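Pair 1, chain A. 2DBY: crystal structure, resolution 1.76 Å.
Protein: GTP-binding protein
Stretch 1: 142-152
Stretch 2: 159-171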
# COMPACT_ATOMS: atom_id res chain seq x y z
N THR A 142 -10.98 -12.44 18.75
CA THR A 142 -10.11 -11.42 19.33
C THR A 142 -10.93 -10.43 20.14
O THR A 142 -10.54 -10.05 21.25
CB THR A 142 -9.38 -10.65 18.23
OG1 THR A 142 -8.48 -11.53 17.59
CG2 THR A 142 -8.61 -9.44 18.80
N LEU A 143 -12.06 -10.01 19.59
CA LEU A 143 -12.91 -9.06 20.29
C LEU A 143 -13.44 -9.64 21.59
O LEU A 143 -13.49 -8.95 22.60
CB LEU A 143 -14.08 -8.63 19.40
CG LEU A 143 -13.71 -7.55 18.37
CD1 LEU A 143 -14.78 -7.46 17.31
CD2 LEU A 143 -13.52 -6.22 19.09
N GLU A 144 -13.83 -10.91 21.57
CA GLU A 144 -14.38 -11.54 22.78
C GLU A 144 -13.31 -11.51 23.86
O GLU A 144 -13.59 -11.19 25.02
CB GLU A 144 -14.83 -12.98 22.47
CG GLU A 144 -16.12 -13.00 21.61
CD GLU A 144 -16.29 -14.23 20.72
OE1 GLU A 144 -17.21 -14.20 19.87
OE2 GLU A 144 -15.52 -15.20 20.85
N ARG A 145 -12.07 -11.83 23.48
CA ARG A 145 -10.99 -11.80 24.46
C ARG A 145 -10.72 -10.39 24.96
O ARG A 145 -10.54 -10.18 26.16
CB ARG A 145 -9.70 -12.38 23.87
CG ARG A 145 -9.73 -13.87 23.66
CD ARG A 145 -8.34 -14.37 23.25
NE ARG A 145 -8.00 -14.05 21.86
CZ ARG A 145 -8.35 -14.79 20.81
NH1 ARG A 145 -9.06 -15.90 20.97
NH2 ARG A 145 -7.98 -14.43 19.59
N ARG A 146 -10.71 -9.40 24.06
CA ARG A 146 -10.45 -8.03 24.50
C ARG A 146 -11.59 -7.45 25.34
O ARG A 146 -11.34 -6.72 26.30
CB ARG A 146 -10.21 -7.11 23.28
CG ARG A 146 -8.96 -7.46 22.46
CD ARG A 146 -7.75 -7.65 23.36
NE ARG A 146 -7.33 -6.38 23.96
CZ ARG A 146 -6.60 -6.28 25.06
NH1 ARG A 146 -6.21 -7.38 25.70
NH2 ARG A 146 -6.23 -5.09 25.50
N LEU A 147 -12.84 -7.78 25.01
CA LEU A 147 -13.96 -7.25 25.79
C LEU A 147 -13.84 -7.68 27.24
O LEU A 147 -14.08 -6.90 28.16
CB LEU A 147 -15.30 -7.72 25.20
CG LEU A 147 -15.78 -7.01 23.92
CD1 LEU A 147 -16.94 -7.75 23.31
CD2 LEU A 147 -16.20 -5.56 24.27
N GLU A 148 -13.45 -8.93 27.45
CA GLU A 148 -13.29 -9.45 28.81
C GLU A 148 -12.16 -8.74 29.53
O GLU A 148 -12.34 -8.30 30.67
CB GLU A 148 -13.02 -10.96 28.79
CG GLU A 148 -14.09 -11.77 28.05
CD GLU A 148 -14.49 -13.05 28.77
OE1 GLU A 148 -15.23 -13.86 28.16
OE2 GLU A 148 -14.07 -13.25 29.93
N ARG A 149 -11.01 -8.63 28.88
CA ARG A 149 -9.84 -7.97 29.46
C ARG A 149 -10.06 -6.48 29.69
O ARG A 149 -9.75 -5.98 30.77
CB ARG A 149 -8.62 -8.16 28.56
CG ARG A 149 -7.90 -9.49 28.72
CD ARG A 149 -6.64 -9.29 29.57
NE ARG A 149 -6.96 -8.67 30.85
CZ ARG A 149 -6.07 -8.09 31.66
NH1 ARG A 149 -4.79 -8.04 31.31
NH2 ARG A 149 -6.47 -7.56 32.80
N LEU A 150 -10.59 -5.77 28.69
CA LEU A 150 -10.82 -4.33 28.82
C LEU A 150 -11.85 -3.97 29.89
O LEU A 150 -11.72 -2.93 30.56
CB LEU A 150 -11.26 -3.74 27.46
CG LEU A 150 -10.13 -3.64 26.44
CD1 LEU A 150 -10.71 -3.31 25.05
CD2 LEU A 150 -9.15 -2.54 26.85
N ARG A 151 -12.88 -4.79 30.04
CA ARG A 151 -13.90 -4.50 31.04
C ARG A 151 -13.27 -4.57 32.43
O ARG A 151 -13.62 -3.80 33.32
CB ARG A 151 -15.06 -5.49 30.95
CG ARG A 151 -16.36 -4.96 31.55
CD ARG A 151 -17.46 -6.00 31.47
NE ARG A 151 -17.61 -6.55 30.12
CZ ARG A 151 -18.13 -5.87 29.09
NH1 ARG A 151 -18.55 -4.62 29.26
NH2 ARG A 151 -18.20 -6.45 27.90
N LYS A 152 -12.32 -5.48 32.62
CA LYS A 152 -11.65 -5.58 33.92
C LYS A 152 -10.69 -4.41 34.10
O LYS A 152 -10.64 -3.80 35.16
CB LYS A 152 -10.89 -6.91 34.02
CG LYS A 152 -11.53 -7.93 34.96
CD LYS A 152 -11.45 -7.45 36.41
CE LYS A 152 -12.15 -8.41 37.37
NZ LYS A 152 -11.99 -7.98 38.79
N GLU A 159 -8.98 5.32 31.79
CA GLU A 159 -8.36 5.61 30.50
C GLU A 159 -8.55 4.48 29.49
O GLU A 159 -8.35 4.66 28.29
CB GLU A 159 -6.86 5.87 30.69
CG GLU A 159 -6.43 7.32 30.46
CD GLU A 159 -7.30 8.32 31.19
OE1 GLU A 159 -8.42 8.60 30.71
OE2 GLU A 159 -6.86 8.84 32.24
N ARG A 160 -8.92 3.31 29.99
CA ARG A 160 -9.12 2.15 29.14
C ARG A 160 -10.58 2.09 28.67
O ARG A 160 -10.91 1.39 27.71
CB ARG A 160 -8.79 0.88 29.94
CG ARG A 160 -7.37 0.85 30.52
CD ARG A 160 -6.35 0.85 29.40
NE ARG A 160 -6.25 -0.47 28.77
CZ ARG A 160 -5.77 -0.68 27.55
NH1 ARG A 160 -5.35 0.35 26.83
NH2 ARG A 160 -5.71 -1.91 27.07
N LEU A 161 -11.46 2.83 29.33
CA LEU A 161 -12.87 2.78 28.98
C LEU A 161 -13.21 3.07 27.50
O LEU A 161 -14.07 2.39 26.90
CB LEU A 161 -13.64 3.73 29.91
CG LEU A 161 -15.16 3.73 29.84
CD1 LEU A 161 -15.71 2.32 29.95
CD2 LEU A 161 -15.69 4.59 30.95
N PRO A 162 -12.56 4.07 26.89
CA PRO A 162 -12.89 4.32 25.48
C PRO A 162 -12.61 3.10 24.59
O PRO A 162 -13.35 2.85 23.62
CB PRO A 162 -12.02 5.52 25.12
CG PRO A 162 -11.90 6.25 26.44
CD PRO A 162 -11.71 5.15 27.44
N LEU A 163 -11.54 2.36 24.86
CA LEU A 163 -11.27 1.19 24.03
C LEU A 163 -12.36 0.14 24.23
O LEU A 163 -12.79 -0.54 23.29
CB LEU A 163 -9.90 0.59 24.38
CG LEU A 163 -8.70 1.36 23.79
CD1 LEU A 163 -8.50 2.68 24.54
CD2 LEU A 163 -7.46 0.48 23.91
N LEU A 164 -12.82 -0.02 25.47
CA LEU A 164 -13.88 -0.99 25.74
C LEU A 164 -15.15 -0.61 24.95
O LEU A 164 -15.80 -1.48 24.36
CB LEU A 164 -14.20 -1.03 27.25
CG LEU A 164 -15.40 -1.89 27.65
CD1 LEU A 164 -15.12 -3.38 27.36
CD2 LEU A 164 -15.68 -1.68 29.14
N GLU A 165 -15.52 0.67 24.96
CA GLU A 165 -16.74 1.09 24.27
C GLU A 165 -16.61 0.95 22.75
O GLU A 165 -17.58 0.59 22.06
CB GLU A 165 -17.11 2.51 24.67
CG GLU A 165 -17.32 2.65 26.21
CD GLU A 165 -18.19 1.53 26.77
OE1 GLU A 165 -17.63 0.53 27.29
OE2 GLU A 165 -19.44 1.64 26.69
N ALA A 166 -15.41 1.19 22.24
CA ALA A 166 -15.18 1.01 20.80
C ALA A 166 -15.34 -0.48 20.48
O ALA A 166 -15.95 -0.87 19.47
CB ALA A 166 -13.77 1.48 20.45
N ALA A 167 -14.75 -1.33 21.32
CA ALA A 167 -14.83 -2.77 21.12
C ALA A 167 -16.30 -3.25 21.13
O ALA A 167 -16.69 -4.12 20.34
CB ALA A 167 -14.01 -3.51 22.20
N GLU A 168 -17.12 -2.68 22.03
CA GLU A 168 -18.55 -3.06 22.10
C GLU A 168 -19.22 -2.78 20.76
O GLU A 168 -20.01 -3.59 20.27
CB GLU A 168 -19.29 -2.22 23.17
CG GLU A 168 -18.86 -2.37 24.64
CD GLU A 168 -19.39 -3.62 25.31
OE1 GLU A 168 -19.24 -3.73 26.56
OE2 GLU A 168 -19.95 -4.49 24.61
N GLY A 169 -18.89 -1.63 20.16
CA GLY A 169 -19.49 -1.25 18.89
C GLY A 169 -19.02 -2.14 17.76
O GLY A 169 -19.82 -2.59 16.95
N LEU A 170 -17.72 -2.38 17.71
CA LEU A 170 -17.15 -3.24 16.67
C LEU A 170 -17.74 -4.64 16.78
O LEU A 170 -17.99 -5.28 15.79
CB LEU A 170 -15.62 -3.28 16.81
CG LEU A 170 -14.95 -1.99 16.31
CD1 LEU A 170 -13.56 -1.84 16.89
CD2 LEU A 170 -14.91 -2.00 14.78
N TYR A 171 -17.97 -5.11 18.01
CA TYR A 171 -18.52 -6.46 18.15
C TYR A 171 -19.92 -6.57 17.52
O TYR A 171 -20.24 -7.56 16.89
CB TYR A 171 -18.55 -6.86 19.62
CG TYR A 171 -18.74 -8.35 19.81
CD1 TYR A 171 -17.77 -9.26 19.41
CD2 TYR A 171 -19.89 -8.85 20.43
CE1 TYR A 171 -17.93 -10.63 19.62
CE2 TYR A 171 -20.06 -10.20 20.64
CZ TYR A 171 -19.08 -11.09 20.24
OH TYR A 171 -19.24 -12.43 20.47

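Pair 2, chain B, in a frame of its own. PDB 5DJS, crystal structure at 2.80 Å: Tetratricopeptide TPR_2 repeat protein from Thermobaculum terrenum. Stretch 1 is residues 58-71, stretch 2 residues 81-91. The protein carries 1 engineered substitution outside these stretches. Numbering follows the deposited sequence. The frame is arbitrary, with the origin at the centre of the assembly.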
# COMPACT_ATOMS: atom_id res chain seq x y z
N ASN B 58 7.51 -1.26 -15.68
CA ASN B 58 7.79 -2.06 -16.88
C ASN B 58 8.19 -3.49 -16.50
O ASN B 58 9.35 -3.86 -16.64
CB ASN B 58 8.91 -1.43 -17.70
CG ASN B 58 8.60 -0.01 -18.13
OD1 ASN B 58 9.30 0.93 -17.73
ND2 ASN B 58 7.55 0.15 -18.95
N TYR B 59 7.23 -4.28 -16.04
CA TYR B 59 7.54 -5.59 -15.46
C TYR B 59 8.07 -6.60 -16.48
O TYR B 59 8.85 -7.49 -16.13
CB TYR B 59 6.34 -6.17 -14.70
CG TYR B 59 5.76 -5.25 -13.64
CD1 TYR B 59 6.59 -4.53 -12.76
CD2 TYR B 59 4.38 -5.12 -13.49
CE1 TYR B 59 6.05 -3.69 -11.79
CE2 TYR B 59 3.84 -4.30 -12.51
CZ TYR B 59 4.68 -3.58 -11.67
OH TYR B 59 4.15 -2.76 -10.71
N GLY B 60 7.68 -6.45 -17.75
CA GLY B 60 8.20 -7.27 -18.85
C GLY B 60 9.70 -7.19 -19.03
O GLY B 60 10.39 -8.20 -18.98
N LEU B 61 10.21 -5.97 -19.22
CA LEU B 61 11.65 -5.73 -19.31
C LEU B 61 12.34 -6.07 -18.00
O LEU B 61 13.36 -6.77 -17.98
CB LEU B 61 11.95 -4.26 -19.64
CG LEU B 61 13.41 -3.84 -19.83
CD1 LEU B 61 14.16 -4.69 -20.86
CD2 LEU B 61 13.48 -2.37 -20.25
N ALA B 62 11.76 -5.56 -16.90
CA ALA B 62 12.30 -5.78 -15.56
C ALA B 62 12.61 -7.25 -15.33
O ALA B 62 13.76 -7.61 -15.07
CB ALA B 62 11.31 -5.29 -14.52
N ALA B 63 11.58 -8.09 -15.50
CA ALA B 63 11.67 -9.52 -15.24
C ALA B 63 12.76 -10.21 -16.04
O ALA B 63 13.51 -11.01 -15.48
CB ALA B 63 10.34 -10.20 -15.51
N THR B 64 12.89 -9.89 -17.33
CA THR B 64 13.91 -10.55 -18.15
C THR B 64 15.33 -10.03 -17.86
O THR B 64 16.26 -10.82 -17.85
CB THR B 64 13.59 -10.58 -19.67
OG1 THR B 64 13.43 -9.26 -20.18
CG2 THR B 64 12.32 -11.39 -19.93
N LEU B 65 15.49 -8.74 -17.57
CA LEU B 65 16.78 -8.25 -17.04
C LEU B 65 17.20 -8.94 -15.72
O LEU B 65 18.37 -9.34 -15.55
CB LEU B 65 16.73 -6.74 -16.83
CG LEU B 65 16.72 -5.90 -18.10
CD1 LEU B 65 16.45 -4.46 -17.74
CD2 LEU B 65 18.03 -5.99 -18.88
N LEU B 66 16.25 -9.09 -14.80
CA LEU B 66 16.51 -9.72 -13.50
C LEU B 66 16.75 -11.22 -13.61
O LEU B 66 17.60 -11.73 -12.89
CB LEU B 66 15.38 -9.44 -12.51
CG LEU B 66 15.28 -7.96 -12.11
CD1 LEU B 66 13.90 -7.63 -11.57
CD2 LEU B 66 16.38 -7.60 -11.11
N ARG B 67 16.00 -11.91 -14.48
CA ARG B 67 16.25 -13.34 -14.76
C ARG B 67 17.63 -13.61 -15.38
O ARG B 67 18.23 -14.65 -15.12
CB ARG B 67 15.20 -13.92 -15.70
CG ARG B 67 13.87 -14.22 -15.03
CD ARG B 67 13.11 -15.31 -15.77
NE ARG B 67 11.83 -15.58 -15.12
CZ ARG B 67 10.66 -15.01 -15.42
NH1 ARG B 67 10.54 -14.10 -16.40
NH2 ARG B 67 9.57 -15.37 -14.73
N ARG B 68 18.11 -12.68 -16.20
CA ARG B 68 19.43 -12.82 -16.83
C ARG B 68 20.53 -12.58 -15.78
O ARG B 68 21.55 -13.27 -15.79
CB ARG B 68 19.57 -11.84 -18.00
CG ARG B 68 20.56 -12.29 -19.08
CD ARG B 68 21.08 -11.08 -19.85
NE ARG B 68 21.14 -11.26 -21.31
CZ ARG B 68 21.51 -10.32 -22.18
NH1 ARG B 68 21.89 -9.10 -21.76
NH2 ARG B 68 21.52 -10.59 -23.48
N ALA B 69 20.30 -11.62 -14.89
CA ALA B 69 21.18 -11.40 -13.75
C ALA B 69 21.26 -12.64 -12.84
O ALA B 69 22.34 -13.05 -12.43
CB ALA B 69 20.71 -10.18 -12.96
N VAL B 70 20.11 -13.24 -12.55
CA VAL B 70 20.05 -14.52 -11.83
C VAL B 70 20.86 -15.63 -12.56
O VAL B 70 21.59 -16.40 -11.92
CB VAL B 70 18.59 -14.97 -11.57
CG1 VAL B 70 18.51 -16.40 -11.07
CG2 VAL B 70 17.91 -14.06 -10.55
N ALA B 71 20.74 -15.73 -13.87
CA ALA B 71 21.46 -16.76 -14.64
C ALA B 71 22.98 -16.57 -14.58
O ALA B 71 23.73 -17.55 -14.49
CB ALA B 71 20.99 -16.79 -16.09
N TYR B 81 15.60 -11.71 -4.79
CA TYR B 81 14.68 -10.83 -4.06
C TYR B 81 13.91 -9.92 -5.02
O TYR B 81 12.68 -9.93 -5.05
CB TYR B 81 15.44 -9.98 -3.03
CG TYR B 81 14.67 -8.82 -2.45
CD1 TYR B 81 13.49 -9.03 -1.73
CD2 TYR B 81 15.12 -7.50 -2.61
CE1 TYR B 81 12.78 -7.97 -1.19
CE2 TYR B 81 14.41 -6.43 -2.08
CZ TYR B 81 13.24 -6.67 -1.37
OH TYR B 81 12.53 -5.63 -0.84
N ASN B 82 14.64 -9.17 -5.82
CA ASN B 82 14.02 -8.20 -6.71
C ASN B 82 13.22 -8.80 -7.85
O ASN B 82 12.24 -8.20 -8.29
CB ASN B 82 15.07 -7.22 -7.20
CG ASN B 82 15.51 -6.31 -6.10
OD1 ASN B 82 14.75 -5.44 -5.68
ND2 ASN B 82 16.70 -6.54 -5.57
N LEU B 83 13.64 -9.97 -8.32
CA LEU B 83 12.85 -10.73 -9.27
C LEU B 83 11.51 -11.13 -8.66
O LEU B 83 10.48 -10.98 -9.30
CB LEU B 83 13.59 -11.99 -9.73
CG LEU B 83 12.80 -12.89 -10.68
CD1 LEU B 83 12.48 -12.17 -11.98
CD2 LEU B 83 13.56 -14.18 -10.92
N GLY B 84 11.54 -11.64 -7.43
CA GLY B 84 10.32 -11.99 -6.71
C GLY B 84 9.33 -10.83 -6.58
O GLY B 84 8.12 -11.02 -6.79
N ASN B 85 9.83 -9.64 -6.26
CA ASN B 85 8.97 -8.45 -6.14
C ASN B 85 8.35 -8.05 -7.47
O ASN B 85 7.16 -7.72 -7.52
CB ASN B 85 9.71 -7.24 -5.53
CG ASN B 85 9.94 -7.35 -4.02
OD1 ASN B 85 10.90 -6.78 -3.51
ND2 ASN B 85 9.06 -8.05 -3.29
N VAL B 86 9.14 -8.08 -8.53
CA VAL B 86 8.62 -7.82 -9.87
C VAL B 86 7.54 -8.83 -10.24
O VAL B 86 6.47 -8.44 -10.72
CB VAL B 86 9.74 -7.79 -10.92
CG1 VAL B 86 9.18 -7.83 -12.34
CG2 VAL B 86 10.57 -6.52 -10.74
N LEU B 87 7.79 -10.11 -9.99
CA LEU B 87 6.82 -11.16 -10.30
C LEU B 87 5.51 -11.03 -9.52
O LEU B 87 4.43 -11.15 -10.11
CB LEU B 87 7.42 -12.55 -10.07
CG LEU B 87 8.55 -12.94 -11.03
CD1 LEU B 87 9.26 -14.19 -10.54
CD2 LEU B 87 8.04 -13.15 -12.45
N VAL B 88 5.61 -10.76 -8.21
CA VAL B 88 4.43 -10.47 -7.39
C VAL B 88 3.68 -9.27 -7.96
O VAL B 88 2.47 -9.34 -8.15
CB VAL B 88 4.80 -10.20 -5.91
CG1 VAL B 88 3.64 -9.58 -5.13
CG2 VAL B 88 5.20 -11.50 -5.23
N ALA B 89 4.39 -8.18 -8.26
CA ALA B 89 3.75 -6.94 -8.74
C ALA B 89 3.13 -7.09 -10.13
O ALA B 89 2.20 -6.36 -10.47
CB ALA B 89 4.75 -5.78 -8.74
N SER B 90 3.64 -8.03 -10.91
CA SER B 90 3.14 -8.30 -12.25
C SER B 90 1.87 -9.16 -12.25
O SER B 90 1.27 -9.32 -13.30
CB SER B 90 4.22 -8.99 -13.08
OG SER B 90 4.41 -10.35 -12.66
N GLY B 91 1.49 -9.73 -11.10
CA GLY B 91 0.34 -10.62 -11.00
C GLY B 91 0.69 -12.10 -10.83
O GLY B 91 -0.21 -12.93 -10.68

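The sharpest difference is polar: pair 1 ties its two helices together with hydrogen bonds, whereas pair 2 has none across the contact and relies on packing alone. In pair 1, R151(A) NH1 donates to E168(A) OE1 at 2.9 Å within a salt bridge, and Y171(A) OH donates to E144(A) OE1 at 2.8 Å. The superposition places R67(B) on R151(A), but L87(B) on E168(A). L87(B) offers no carboxylate, and the end of R67(B) meets its methyl group, R67(B) NH2 lying 3.5 Å from L87(B) CD2. At the other polar site, G60(B) and S90(B) replace E144(A) and Y171(A), so neither the acid nor the phenol is present.

The backbones are nearly the same. Both pairs are roughly antiparallel helices, at 150° in pair 1 and 154° in pair 2, with axes approaching to 8.9 and 9.4 Å, and 14 central residues superpose with an RMSD of 0.2 Å. The register agrees too: L150(A) faces L164(A) where L66(B) faces L83(B).

That leucine couple is common to both pairs. L150(A) and L66(B) share the m,t rotamer, L164(A) and L83(B) the t,p rotamer, and the side-chain centres fall within 0.5 Å. The CA-to-CB bonds of L164(A) and L83(B) point sideways to the other helix, yet the end of each side chain comes nearer: L150(A) CB lies 3.9 Å from L164(A) CD1, and L66(B) CB 4.0 Å from L83(B) CD1.

One turn along, bulk is exchanged between the helices. In pair 1 the long side chain is L147(A), a knob among L164(A), A167(A), E168(A) and Y171(A); small A167(A) leaves room for it, with L147(A) CD2 3.6 Å from A167(A) CB. In pair 2 the matching residues are A63(B) and V86(B). Now the first-helix position is the small one, and the second helix supplies two knobs: V86(B) sits among Y59(B), A62(B), A63(B) and L66(B), with V86(B) CG2 3.6 Å from L66(B) CD1, and L83(B) sits among A63(B), L66(B), R67(B) and V70(B).

Aromatic bulk also changes sides. Y171(A), on the second helix of pair 1, receives L147(A) CD1 over one ring face, while L143(A) CB lies 3.7 Å from Y171(A) CD1. In pair 2 the tyrosine is Y59(B), at the position of L143(A), and compact S90(B) takes the place of Y171(A). The Y59(B) ring lies close to the backbone, Y59(B) CD2 being 3.6 Å from S90(B) CA, with S90(B) N over one face.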